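Local structure of UspA1 (Moraxella catarrhalis, 3PR7) at residues A13-D21 with G27-G35; G80-T91 with G95-T106. The protein is a trimeric bacterial surface adhesin that binds fibronectin and the host receptor CEACAM1 and responds to mechanical force. One frame throughout, in Å; residues are numbered along the deposited sequence.

Contact 1. Residues A13-D21 with G27-G35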
ATOM      1  N   ALA A  13      12.783 -40.974  29.317  1.00120.15           N
ATOM      2  CA  ALA A  13      11.432 -41.584  29.503  1.00120.16           C
ATOM      3  C   ALA A  13      10.345 -40.529  29.729  1.00118.80           C
ATOM      4  O   ALA A  13       9.258 -40.836  30.227  1.00121.20           O
ATOM      5  CB  ALA A  13      11.455 -42.594  30.653  1.00126.80           C
ATOM      6  N   THR A  14      10.651 -39.288  29.358  1.00114.87           N
ATOM      7  CA  THR A  14       9.705 -38.179  29.465  1.00111.58           C
ATOM      8  C   THR A  14       9.095 -37.873  28.099  1.00107.57           C
ATOM      9  O   THR A  14       8.169 -37.064  27.985  1.00106.90           O
ATOM     10  CB  THR A  14      10.392 -36.908  29.996  1.00106.54           C
ATOM     11  OG1 THR A  14      11.502 -36.582  29.145  1.00100.16           O
ATOM     12  CG2 THR A  14      10.899 -37.118  31.421  1.00110.48           C
ATOM     13  N   ASN A  15       9.626 -38.533  27.071  1.00105.85           N
ATOM     14  CA  ASN A  15       9.201 -38.328  25.689  1.00101.55           C
ATOM     15  C   ASN A  15       8.031 -39.225  25.296  1.00101.82           C
ATOM     16  O   ASN A  15       7.918 -40.357  25.778  1.00104.78           O
ATOM     17  CB  ASN A  15      10.370 -38.574  24.726  1.00 99.38           C
ATOM     18  CG  ASN A  15      11.629 -37.814  25.111  1.00100.36           C
ATOM     19  OD1 ASN A  15      11.573 -36.761  25.748  1.00101.46           O
ATOM     20  ND2 ASN A  15      12.780 -38.347  24.714  1.00100.04           N
ATOM     21  N   LYS A  16       7.165 -38.712  24.424  1.00 99.57           N
ATOM     22  CA  LYS A  16       6.081 -39.502  23.841  1.00100.30           C
ATOM     23  C   LYS A  16       6.223 -39.625  22.331  1.00 97.18           C
ATOM     24  O   LYS A  16       5.584 -38.892  21.576  1.00 95.49           O
ATOM     25  CB  LYS A  16       4.709 -38.915  24.188  1.00101.75           C
ATOM     26  CG  LYS A  16       4.017 -39.555  25.382  1.00108.07           C
ATOM     27  CD  LYS A  16       3.918 -41.073  25.262  1.00112.61           C
ATOM     28  CE  LYS A  16       3.103 -41.657  26.404  1.00119.06           C
ATOM     29  NZ  LYS A  16       3.387 -43.104  26.590  1.00122.79           N
ATOM     30  N   ILE A  17       7.065 -40.556  21.894  1.00 97.16           N
ATOM     31  CA  ILE A  17       7.237 -40.817  20.469  1.00 95.40           C
ATOM     32  C   ILE A  17       6.549 -42.116  20.068  1.00 97.61           C
ATOM     33  O   ILE A  17       6.701 -43.145  20.729  1.00100.08           O
ATOM     34  CB  ILE A  17       8.729 -40.802  20.030  1.00 94.04           C
ATOM     35  CG1 ILE A  17       9.513 -41.966  20.651  1.00 96.43           C
ATOM     36  CG2 ILE A  17       9.365 -39.458  20.379  1.00 92.74           C
ATOM     37  CD1 ILE A  17      10.718 -42.418  19.835  1.00 96.49           C
ATOM     38  N   SER A  18       5.773 -42.052  18.992  1.00 97.59           N
ATOM     39  CA  SER A  18       5.025 -43.201  18.497  1.00100.57           C
ATOM     40  C   SER A  18       4.843 -43.114  16.987  1.00100.59           C
ATOM     41  O   SER A  18       5.019 -42.047  16.400  1.00 98.42           O
ATOM     42  CB  SER A  18       3.662 -43.285  19.189  1.00103.45           C
ATOM     43  OG  SER A  18       2.945 -42.070  19.054  1.00101.92           O
ATOM     44  N   GLY A  19       4.512 -44.241  16.361  1.00103.83           N
ATOM     45  CA  GLY A  19       4.152 -44.252  14.945  1.00105.63           C
ATOM     46  C   GLY A  19       5.034 -45.079  14.031  1.00106.66           C
ATOM     47  O   GLY A  19       4.570 -46.041  13.416  1.00110.41           O
ATOM     48  N   GLY A  20       6.301 -44.693  13.929  1.00104.02           N
ATOM     49  CA  GLY A  20       7.223 -45.333  13.000  1.00105.09           C
ATOM     50  C   GLY A  20       8.464 -45.886  13.665  1.00104.11           C
ATOM     51  O   GLY A  20       8.823 -45.483  14.774  1.00102.28           O
ATOM     52  N   ASP A  21       9.121 -46.814  12.974  1.00106.00           N
ATOM     53  CA  ASP A  21      10.347 -47.440  13.464  1.00105.74           C
ATOM     54  C   ASP A  21      11.544 -46.491  13.445  1.00102.95           C
ATOM     55  O   ASP A  21      12.532 -46.721  14.147  1.00102.77           O
ATOM     56  CB  ASP A  21      10.667 -48.696  12.646  1.00109.37           C
ATOM     57  CG  ASP A  21       9.825 -49.898  13.052  1.00113.43           C
ATOM     58  OD1 ASP A  21       9.042 -49.798  14.021  1.00114.72           O
ATOM     59  OD2 ASP A  21       9.954 -50.956  12.399  1.00117.88           O
ATOM     60  N   GLY A  27      16.316 -35.960  23.779  1.00 97.96           N
ATOM     61  CA  GLY A  27      16.081 -34.874  24.727  1.00 98.54           C
ATOM     62  C   GLY A  27      14.959 -35.156  25.708  1.00 98.24           C
ATOM     63  O   GLY A  27      14.652 -36.313  25.997  1.00 98.95           O
ATOM     64  N   THR A  28      14.339 -34.089  26.205  1.00100.26           N
ATOM     65  CA  THR A  28      13.341 -34.182  27.270  1.00102.13           C
ATOM     66  C   THR A  28      11.977 -33.657  26.820  1.00 97.43           C
ATOM     67  O   THR A  28      11.893 -32.638  26.136  1.00 94.69           O
ATOM     68  CB  THR A  28      13.816 -33.413  28.526  1.00108.93           C
ATOM     69  OG1 THR A  28      15.189 -33.726  28.793  1.00113.04           O
ATOM     70  CG2 THR A  28      12.990 -33.772  29.747  1.00114.14           C
ATOM     71  N   TYR A  29      10.919 -34.367  27.211  1.00 96.90           N
ATOM     72  CA  TYR A  29       9.525 -34.011  26.897  1.00 93.44           C
ATOM     73  C   TYR A  29       9.257 -33.727  25.417  1.00 85.97           C
ATOM     74  O   TYR A  29       8.484 -32.830  25.074  1.00 84.41           O
ATOM     75  CB  TYR A  29       9.034 -32.850  27.774  1.00 97.52           C
ATOM     76  CG  TYR A  29       8.962 -33.175  29.249  1.00105.60           C
ATOM     77  CD1 TYR A  29       7.969 -34.015  29.755  1.00109.11           C
ATOM     78  CD2 TYR A  29       9.884 -32.634  30.143  1.00111.80           C
ATOM     79  CE1 TYR A  29       7.904 -34.317  31.115  1.00117.60           C
ATOM     80  CE2 TYR A  29       9.829 -32.927  31.505  1.00120.07           C
ATOM     81  CZ  TYR A  29       8.838 -33.767  31.981  1.00122.97           C
ATOM     82  OH  TYR A  29       8.780 -34.058  33.324  1.00132.29           O
ATOM     83  N   LEU A  30       9.907 -34.496  24.549  1.00 81.67           N
ATOM     84  CA  LEU A  30       9.676 -34.408  23.110  1.00 75.35           C
ATOM     85  C   LEU A  30       8.464 -35.251  22.747  1.00 73.71           C
ATOM     86  O   LEU A  30       8.129 -36.199  23.460  1.00 76.60           O
ATOM     87  CB  LEU A  30      10.902 -34.889  22.330  1.00 73.63           C
ATOM     88  CG  LEU A  30      12.260 -34.275  22.703  1.00 75.26           C
ATOM     89  CD1 LEU A  30      13.427 -34.999  22.048  1.00 74.14           C
ATOM     90  CD2 LEU A  30      12.344 -32.759  22.502  1.00 74.23           C
ATOM     91  N   THR A  31       7.798 -34.898  21.651  1.00 69.67           N
ATOM     92  CA  THR A  31       6.654 -35.671  21.162  1.00 68.67           C
ATOM     93  C   THR A  31       6.623 -35.791  19.645  1.00 64.74           C
ATOM     94  O   THR A  31       6.815 -34.810  18.922  1.00 62.38           O
ATOM     95  CB  THR A  31       5.298 -35.105  21.650  1.00 70.46           C
ATOM     96  OG1 THR A  31       5.315 -33.676  21.590  1.00 69.98           O
ATOM     97  CG2 THR A  31       5.031 -35.525  23.074  1.00 75.90           C
ATOM     98  N   ILE A  32       6.395 -37.015  19.178  1.00 64.68           N
ATOM     99  CA  ILE A  32       6.127 -37.276  17.770  1.00 62.30           C
ATOM    100  C   ILE A  32       4.803 -38.033  17.684  1.00 64.34           C
ATOM    101  O   ILE A  32       4.683 -39.146  18.199  1.00 67.02           O
ATOM    102  CB  ILE A  32       7.277 -38.061  17.088  1.00 61.69           C
ATOM    103  CG1 ILE A  32       8.608 -37.313  17.257  1.00 60.46           C
ATOM    104  CG2 ILE A  32       6.960 -38.292  15.607  1.00 60.49           C
ATOM    105  CD1 ILE A  32       9.823 -38.027  16.686  1.00 60.16           C
ATOM    106  N   GLY A  33       3.812 -37.410  17.050  1.00 63.81           N
ATOM    107  CA  GLY A  33       2.459 -37.961  16.969  1.00 66.86           C
ATOM    108  C   GLY A  33       2.334 -39.201  16.103  1.00 68.49           C
ATOM    109  O   GLY A  33       1.452 -40.032  16.326  1.00 72.05           O
ATOM    110  N   GLY A  34       3.216 -39.323  15.115  1.00 66.72           N
ATOM    111  CA  GLY A  34       3.210 -40.467  14.213  1.00 69.33           C
ATOM    112  C   GLY A  34       4.046 -40.259  12.968  1.00 67.98           C
ATOM    113  O   GLY A  34       5.056 -39.555  12.999  1.00 65.46           O
ATOM    114  N   GLY A  35       3.619 -40.873  11.867  1.00 70.69           N
ATOM    115  CA  GLY A  35       4.389 -40.850  10.628  1.00 71.26           C
ATOM    116  C   GLY A  35       5.680 -41.629  10.785  1.00 72.49           C
ATOM    117  O   GLY A  35       5.741 -42.581  11.565  1.00 74.55           O
TER
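Thr14 sits across the ring of Tyr29 and also holds the backbone of that residue. Thr14 CB lies over one face, 3.8 Å from the centroid of the Tyr29 ring, in a CH-pi contact. Its methyl CG2 extends over the CZ side of the ring. The hydroxyl turns the other way. With chi1 at 56°, OG1 lies between the backbone N and the carbonyl carbon of Thr14. There it accepts a nearly straight bond (168°) from Tyr29 N, with Tyr29 N and Thr14 OG1 3.0 Å apart.

Asn15 continues the grip with both ends of its amide. Asn15 OD1 accepts from Leu30 N at 3.1 Å, the donor standing 48° out of the carbonyl plane. Asn15 ND2 donates a hydrogen bond to Gly27 O at 3.0 Å, and this acceptor lies in the Asn15 amide plane. The two bonds fix the rotation of the amide and tie it to the corner at Gly27.

Parallel strand pairing follows. Lys16 N binds Leu30 O at 2.9 Å, Lys16 O accepts from Ile32 N, and Ser18 N reaches Ile32 O at 3.2 Å. Ile32 lies side by side with Ile17, both pointing the same way, with Ile17 CG2 3.9 Å from Ile32 CG1. On the other face Lys16 CB meets Thr31 CG2 at 3.6 Å. Beyond the strands the two segments run close at Gly19 and Gly34.

This is rung-on-rung stacking in a parallel beta-roll, as in YadA-type heads. Lys16 and Thr31 pack against glycines of the second subunit. Leu30 and Ile32 turn into the roll and touch strand 39-41, while Asn15, Ile17 and Leu30 touch Ala25 of strand 24-26. Strand 31-32 pairs onward with strand 46-47.

Contact 2. Residues G80-T91 with G95-T106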
ATOM      1  N   GLY A  80       3.015 -28.243   5.262  1.00 45.17           N
ATOM      2  CA  GLY A  80       3.609 -28.097   3.935  1.00 44.71           C
ATOM      3  C   GLY A  80       4.900 -28.884   3.816  1.00 45.47           C
ATOM      4  O   GLY A  80       5.142 -29.816   4.589  1.00 46.65           O
ATOM      5  N   GLY A  81       5.735 -28.508   2.851  1.00 45.23           N
ATOM      6  CA  GLY A  81       6.968 -29.238   2.583  1.00 46.59           C
ATOM      7  C   GLY A  81       8.209 -28.387   2.427  1.00 46.66           C
ATOM      8  O   GLY A  81       8.154 -27.278   1.883  1.00 45.67           O
ATOM      9  N   TYR A  82       9.328 -28.925   2.916  1.00 48.32           N
ATOM     10  CA  TYR A  82      10.671 -28.363   2.711  1.00 49.61           C
ATOM     11  C   TYR A  82      10.860 -26.961   3.292  1.00 48.59           C
ATOM     12  O   TYR A  82      11.685 -26.179   2.809  1.00 49.04           O
ATOM     13  CB  TYR A  82      11.055 -28.405   1.227  1.00 50.69           C
ATOM     14  CG  TYR A  82      10.817 -29.751   0.587  1.00 53.86           C
ATOM     15  CD1 TYR A  82      11.769 -30.764   0.678  1.00 57.61           C
ATOM     16  CD2 TYR A  82       9.636 -30.017  -0.103  1.00 55.30           C
ATOM     17  CE1 TYR A  82      11.551 -32.005   0.099  1.00 61.08           C
ATOM     18  CE2 TYR A  82       9.406 -31.254  -0.681  1.00 58.56           C
ATOM     19  CZ  TYR A  82      10.367 -32.245  -0.578  1.00 61.50           C
ATOM     20  OH  TYR A  82      10.149 -33.479  -1.151  1.00 65.30           O
ATOM     21  N   ASN A  83      10.096 -26.659   4.337  1.00 47.73           N
ATOM     22  CA  ASN A  83      10.195 -25.379   5.015  1.00 47.37           C
ATOM     23  C   ASN A  83      11.279 -25.413   6.082  1.00 49.61           C
ATOM     24  O   ASN A  83      11.551 -26.465   6.664  1.00 50.75           O
ATOM     25  CB  ASN A  83       8.846 -24.999   5.621  1.00 45.84           C
ATOM     26  CG  ASN A  83       7.755 -24.873   4.574  1.00 43.97           C
ATOM     27  OD1 ASN A  83       7.870 -24.091   3.629  1.00 42.58           O
ATOM     28  ND2 ASN A  83       6.688 -25.642   4.739  1.00 43.48           N
ATOM     29  N   GLU A  84      11.908 -24.266   6.318  1.00 50.95           N
ATOM     30  CA  GLU A  84      12.930 -24.144   7.351  1.00 54.07           C
ATOM     31  C   GLU A  84      12.713 -22.903   8.205  1.00 53.81           C
ATOM     32  O   GLU A  84      12.897 -21.772   7.747  1.00 53.69           O
ATOM     33  CB  GLU A  84      14.329 -24.132   6.742  1.00 56.63           C
ATOM     34  CG  GLU A  84      14.880 -25.506   6.412  1.00 62.32           C
ATOM     35  CD  GLU A  84      16.277 -25.450   5.811  1.00 71.07           C
ATOM     36  OE1 GLU A  84      17.164 -26.184   6.300  1.00 76.48           O
ATOM     37  OE2 GLU A  84      16.493 -24.671   4.854  1.00 73.55           O
ATOM     38  N   ALA A  85      12.295 -23.128   9.445  1.00 54.34           N
ATOM     39  CA  ALA A  85      12.208 -22.070  10.436  1.00 55.24           C
ATOM     40  C   ALA A  85      13.425 -22.176  11.339  1.00 58.34           C
ATOM     41  O   ALA A  85      13.573 -23.136  12.090  1.00 59.52           O
ATOM     42  CB  ALA A  85      10.924 -22.184  11.238  1.00 54.32           C
ATOM     43  N   THR A  86      14.308 -21.197  11.218  1.00 60.33           N
ATOM     44  CA  THR A  86      15.529 -21.117  12.005  1.00 64.10           C
ATOM     45  C   THR A  86      15.440 -19.838  12.818  1.00 65.39           C
ATOM     46  O   THR A  86      14.800 -18.884  12.381  1.00 64.29           O
ATOM     47  CB  THR A  86      16.752 -21.004  11.079  1.00 65.78           C
ATOM     48  OG1 THR A  86      16.757 -22.099  10.154  1.00 64.98           O
ATOM     49  CG2 THR A  86      18.055 -20.994  11.881  1.00 70.43           C
ATOM     50  N   ASN A  87      16.080 -19.802  13.984  1.00 68.32           N
ATOM     51  CA  ASN A  87      16.138 -18.574  14.774  1.00 70.09           C
ATOM     52  C   ASN A  87      14.871 -18.368  15.601  1.00 68.65           C
ATOM     53  O   ASN A  87      13.813 -18.924  15.289  1.00 65.77           O
ATOM     54  CB  ASN A  87      16.387 -17.362  13.867  1.00 70.10           C
ATOM     55  CG  ASN A  87      17.242 -16.300  14.516  1.00 74.63           C
ATOM     56  OD1 ASN A  87      17.469 -16.310  15.727  1.00 78.14           O
ATOM     57  ND2 ASN A  87      17.727 -15.367  13.704  1.00 76.42           N
ATOM     58  N   GLN A  88      14.995 -17.553  16.646  1.00 70.87           N
ATOM     59  CA  GLN A  88      13.955 -17.382  17.657  1.00 70.77           C
ATOM     60  C   GLN A  88      12.624 -16.886  17.117  1.00 66.87           C
ATOM     61  O   GLN A  88      12.571 -15.927  16.348  1.00 66.01           O
ATOM     62  CB  GLN A  88      14.437 -16.435  18.752  1.00 75.12           C
ATOM     63  CG  GLN A  88      15.555 -16.998  19.612  1.00 81.74           C
ATOM     64  CD  GLN A  88      16.111 -15.980  20.587  1.00 89.90           C
ATOM     65  OE1 GLN A  88      15.923 -14.772  20.421  1.00 91.35           O
ATOM     66  NE2 GLN A  88      16.807 -16.465  21.609  1.00 94.95           N
ATOM     67  N   TYR A  89      11.555 -17.559  17.537  1.00 64.70           N
ATOM     68  CA  TYR A  89      10.177 -17.144  17.273  1.00 61.87           C
ATOM     69  C   TYR A  89       9.818 -17.038  15.788  1.00 58.22           C
ATOM     70  O   TYR A  89       8.937 -16.264  15.407  1.00 57.27           O
ATOM     71  CB  TYR A  89       9.852 -15.841  18.014  1.00 63.93           C
ATOM     72  CG  TYR A  89       9.961 -15.946  19.523  1.00 67.15           C
ATOM     73  CD1 TYR A  89       8.970 -16.582  20.270  1.00 67.59           C
ATOM     74  CD2 TYR A  89      11.053 -15.403  20.204  1.00 70.18           C
ATOM     75  CE1 TYR A  89       9.062 -16.677  21.658  1.00 70.83           C
ATOM     76  CE2 TYR A  89      11.155 -15.492  21.592  1.00 73.51           C
ATOM     77  CZ  TYR A  89      10.155 -16.131  22.311  1.00 73.85           C
ATOM     78  OH  TYR A  89      10.245 -16.227  23.682  1.00 78.04           O
ATOM     79  N   SER A  90      10.503 -17.825  14.960  1.00 56.46           N
ATOM     80  CA  SER A  90      10.191 -17.932  13.536  1.00 53.27           C
ATOM     81  C   SER A  90       8.838 -18.580  13.348  1.00 51.11           C
ATOM     82  O   SER A  90       8.416 -19.395  14.170  1.00 52.07           O
ATOM     83  CB  SER A  90      11.230 -18.792  12.831  1.00 53.04           C
ATOM     84  OG  SER A  90      12.507 -18.206  12.922  1.00 55.84           O
ATOM     85  N   THR A  91       8.159 -18.225  12.265  1.00 48.57           N
ATOM     86  CA  THR A  91       6.890 -18.847  11.931  1.00 46.85           C
ATOM     87  C   THR A  91       6.770 -19.044  10.427  1.00 44.67           C
ATOM     88  O   THR A  91       6.960 -18.102   9.650  1.00 44.39           O
ATOM     89  CB  THR A  91       5.689 -18.008  12.419  1.00 47.49           C
ATOM     90  OG1 THR A  91       5.870 -17.653  13.795  1.00 50.31           O
ATOM     91  CG2 THR A  91       4.394 -18.790  12.273  1.00 46.66           C
ATOM     92  N   GLY A  95       3.215 -24.183   3.109  1.00 40.78           N
ATOM     93  CA  GLY A  95       3.692 -23.935   1.753  1.00 40.82           C
ATOM     94  C   GLY A  95       4.919 -24.738   1.363  1.00 41.58           C
ATOM     95  O   GLY A  95       5.248 -25.736   2.007  1.00 42.14           O
ATOM     96  N   ASP A  96       5.597 -24.285   0.308  1.00 42.02           N
ATOM     97  CA  ASP A  96       6.715 -25.008  -0.303  1.00 43.48           C
ATOM     98  C   ASP A  96       8.022 -24.228  -0.201  1.00 43.73           C
ATOM     99  O   ASP A  96       8.113 -23.098  -0.689  1.00 43.55           O
ATOM    100  CB  ASP A  96       6.403 -25.273  -1.784  1.00 44.55           C
ATOM    101  CG  ASP A  96       7.459 -26.131  -2.485  1.00 47.31           C
ATOM    102  OD1 ASP A  96       8.303 -26.767  -1.812  1.00 49.38           O
ATOM    103  OD2 ASP A  96       7.432 -26.176  -3.735  1.00 50.06           O
ATOM    104  N   ASN A  97       9.030 -24.845   0.416  1.00 44.69           N
ATOM    105  CA  ASN A  97      10.397 -24.316   0.423  1.00 46.01           C
ATOM    106  C   ASN A  97      10.535 -22.890   0.948  1.00 45.21           C
ATOM    107  O   ASN A  97      11.260 -22.074   0.376  1.00 46.06           O
ATOM    108  CB  ASN A  97      11.024 -24.420  -0.974  1.00 47.80           C
ATOM    109  CG  ASN A  97      11.733 -25.739  -1.204  1.00 51.08           C
ATOM    110  OD1 ASN A  97      12.450 -26.232  -0.338  1.00 54.19           O
ATOM    111  ND2 ASN A  97      11.552 -26.306  -2.386  1.00 53.81           N
ATOM    112  N   ASN A  98       9.838 -22.593   2.034  1.00 43.99           N
ATOM    113  CA  ASN A  98       9.955 -21.289   2.667  1.00 43.77           C
ATOM    114  C   ASN A  98      11.050 -21.279   3.728  1.00 45.19           C
ATOM    115  O   ASN A  98      11.282 -22.286   4.401  1.00 45.84           O
ATOM    116  CB  ASN A  98       8.610 -20.863   3.246  1.00 42.42           C
ATOM    117  CG  ASN A  98       7.564 -20.670   2.170  1.00 41.52           C
ATOM    118  OD1 ASN A  98       7.825 -20.033   1.147  1.00 42.02           O
ATOM    119  ND2 ASN A  98       6.378 -21.225   2.386  1.00 40.44           N
ATOM    120  N   THR A  99      11.735 -20.146   3.859  1.00 46.13           N
ATOM    121  CA  THR A  99      12.826 -20.024   4.820  1.00 48.05           C
ATOM    122  C   THR A  99      12.659 -18.779   5.683  1.00 48.24           C
ATOM    123  O   THR A  99      12.822 -17.654   5.211  1.00 48.70           O
ATOM    124  CB  THR A  99      14.212 -19.997   4.125  1.00 50.36           C
ATOM    125  OG1 THR A  99      14.257 -20.985   3.089  1.00 50.64           O
ATOM    126  CG2 THR A  99      15.321 -20.277   5.128  1.00 52.94           C
ATOM    127  N   ALA A 100      12.314 -18.991   6.950  1.00 48.26           N
ATOM    128  CA  ALA A 100      12.257 -17.914   7.921  1.00 49.24           C
ATOM    129  C   ALA A 100      13.444 -18.067   8.861  1.00 52.08           C
ATOM    130  O   ALA A 100      13.436 -18.931   9.741  1.00 52.53           O
ATOM    131  CB  ALA A 100      10.947 -17.957   8.690  1.00 47.88           C
ATOM    132  N   LYS A 101      14.476 -17.253   8.657  1.00 54.47           N
ATOM    133  CA  LYS A 101      15.684 -17.360   9.478  1.00 58.05           C
ATOM    134  C   LYS A 101      16.045 -16.089  10.242  1.00 60.05           C
ATOM    135  O   LYS A 101      17.150 -15.969  10.777  1.00 63.29           O
ATOM    136  CB  LYS A 101      16.873 -17.905   8.671  1.00 60.20           C
ATOM    137  CG  LYS A 101      17.162 -17.224   7.349  1.00 62.50           C
ATOM    138  CD  LYS A 101      18.267 -17.979   6.610  1.00 69.38           C
ATOM    139  CE  LYS A 101      18.598 -17.333   5.267  1.00 73.27           C
ATOM    140  NZ  LYS A 101      19.717 -18.031   4.574  1.00 78.50           N
ATOM    141  N   GLY A 102      15.103 -15.154  10.308  1.00 58.63           N
ATOM    142  CA  GLY A 102      15.261 -13.970  11.141  1.00 60.84           C
ATOM    143  C   GLY A 102      14.549 -14.161  12.465  1.00 60.96           C
ATOM    144  O   GLY A 102      13.668 -15.013  12.582  1.00 58.49           O
ATOM    145  N   ARG A 103      14.938 -13.381  13.469  1.00 64.24           N
ATOM    146  CA  ARG A 103      14.215 -13.362  14.733  1.00 65.53           C
ATOM    147  C   ARG A 103      12.823 -12.795  14.523  1.00 62.59           C
ATOM    148  O   ARG A 103      12.662 -11.761  13.874  1.00 62.31           O
ATOM    149  CB  ARG A 103      14.932 -12.491  15.743  1.00 70.42           C
ATOM    150  CG  ARG A 103      15.961 -13.178  16.562  1.00 78.02           C
ATOM    151  CD  ARG A 103      16.375 -12.197  17.612  1.00 91.59           C
ATOM    152  NE  ARG A 103      17.798 -11.979  17.555  1.00102.73           N
ATOM    153  CZ  ARG A 103      18.452 -10.980  16.970  1.00109.23           C
ATOM    154  NH1 ARG A 103      19.768 -11.017  17.035  1.00115.61           N
ATOM    155  NH2 ARG A 103      17.854  -9.966  16.351  1.00109.89           N
ATOM    156  N   TYR A 104      11.826 -13.470  15.087  1.00 60.80           N
ATOM    157  CA  TYR A 104      10.424 -13.060  14.969  1.00 58.87           C
ATOM    158  C   TYR A 104       9.972 -12.923  13.513  1.00 55.25           C
ATOM    159  O   TYR A 104       9.017 -12.202  13.225  1.00 54.58           O
ATOM    160  CB  TYR A 104      10.153 -11.741  15.716  1.00 61.85           C
ATOM    161  CG  TYR A 104      10.813 -11.605  17.072  1.00 67.33           C
ATOM    162  CD1 TYR A 104      10.206 -12.109  18.220  1.00 70.49           C
ATOM    163  CD2 TYR A 104      12.033 -10.946  17.209  1.00 72.06           C
ATOM    164  CE1 TYR A 104      10.807 -11.976  19.468  1.00 75.77           C
ATOM    165  CE2 TYR A 104      12.643 -10.811  18.448  1.00 77.81           C
ATOM    166  CZ  TYR A 104      12.025 -11.327  19.573  1.00 79.55           C
ATOM    167  OH  TYR A 104      12.628 -11.190  20.801  1.00 85.44           O
ATOM    168  N   SER A 105      10.658 -13.604  12.599  1.00 53.19           N
ATOM    169  CA  SER A 105      10.299 -13.537  11.183  1.00 50.34           C
ATOM    170  C   SER A 105       9.085 -14.409  10.892  1.00 47.64           C
ATOM    171  O   SER A 105       8.804 -15.364  11.622  1.00 47.72           O
ATOM    172  CB  SER A 105      11.481 -13.913  10.287  1.00 50.27           C
ATOM    173  OG  SER A 105      11.920 -15.234  10.538  1.00 50.56           O
ATOM    174  N   THR A 106       8.363 -14.068   9.831  1.00 45.72           N
ATOM    175  CA  THR A 106       7.089 -14.706   9.527  1.00 43.93           C
ATOM    176  C   THR A 106       6.925 -14.936   8.032  1.00 41.94           C
ATOM    177  O   THR A 106       7.177 -14.039   7.224  1.00 42.12           O
ATOM    178  CB  THR A 106       5.907 -13.831  10.002  1.00 44.80           C
ATOM    179  OG1 THR A 106       6.149 -13.376  11.340  1.00 48.06           O
ATOM    180  CG2 THR A 106       4.596 -14.605   9.958  1.00 43.73           C
TER
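Asn83 bonds to 95-106 through both ends of its amide. Asn83 OD1 accepts from Asn98 N at 2.9 Å, in the carbonyl plane and on a lone pair. Asn83 ND2 reaches Gly95 O at 3.1 Å, from above the Gly95 carbonyl plane. Gly95 O also accepts from Gly81 N, so two donors hold it. With chi1 at -60°, Asn83 CG is anti to its carbonyl carbon, which sets the amide alongside that of Asn98, planes 11° apart. Asn98 repeats the pattern one rung on, with Asn113 N and Gly110 O.

Parallel backbone bonds come next. Glu84 N meets Asn98 O at 2.8 Å, and Thr86 N meets Ala100 O at 2.8 Å. At the following corner Asn87 ND2 gives a bond to Lys101 O at 3.0 Å. Past it, Tyr104 N binds Gln88 O at 2.9 Å, joining two type II turns.

Tyr89 lies beside Tyr104 here, and Gln88 runs alongside Arg103. The two ring planes differ by only 3°, but their offset leaves little of one over the other. Tyr89 CD2 comes 3.5 Å from Tyr104 CE1. Both tyrosines touch Asp96 of the second subunit.

Asn68 serves Asn83 N and Gly80 O in the same way, which makes this part of an asparagine ladder inside the beta-roll. Asn83, Asn98 and Ala100 face Ile92 of strand 91-92, and Asn83 and Ala85 also touch Ile77 of strand 76-77.

Overall arrangement
From the N terminus, the chain enters at 13-21 and returns as 27-35. Contact 1 closes this first turn of the beta-roll, at the N-terminal end of the roll. Three further strands of the 16-17 series follow before the 80-91 segment. Contact 2 then closes a later turn, 80-91 on 95-106. The two contacts come in series and neither nest nor cross. Their centres are 23 Å apart and their nearest atoms about 13 Å apart. Contact 1 joins strands 16-17 and 31-32. Contact 2 joins strands 84-85 and 99-100 on another face, and also strands 91-92 and 106-107. Both touch the second subunit of the trimer.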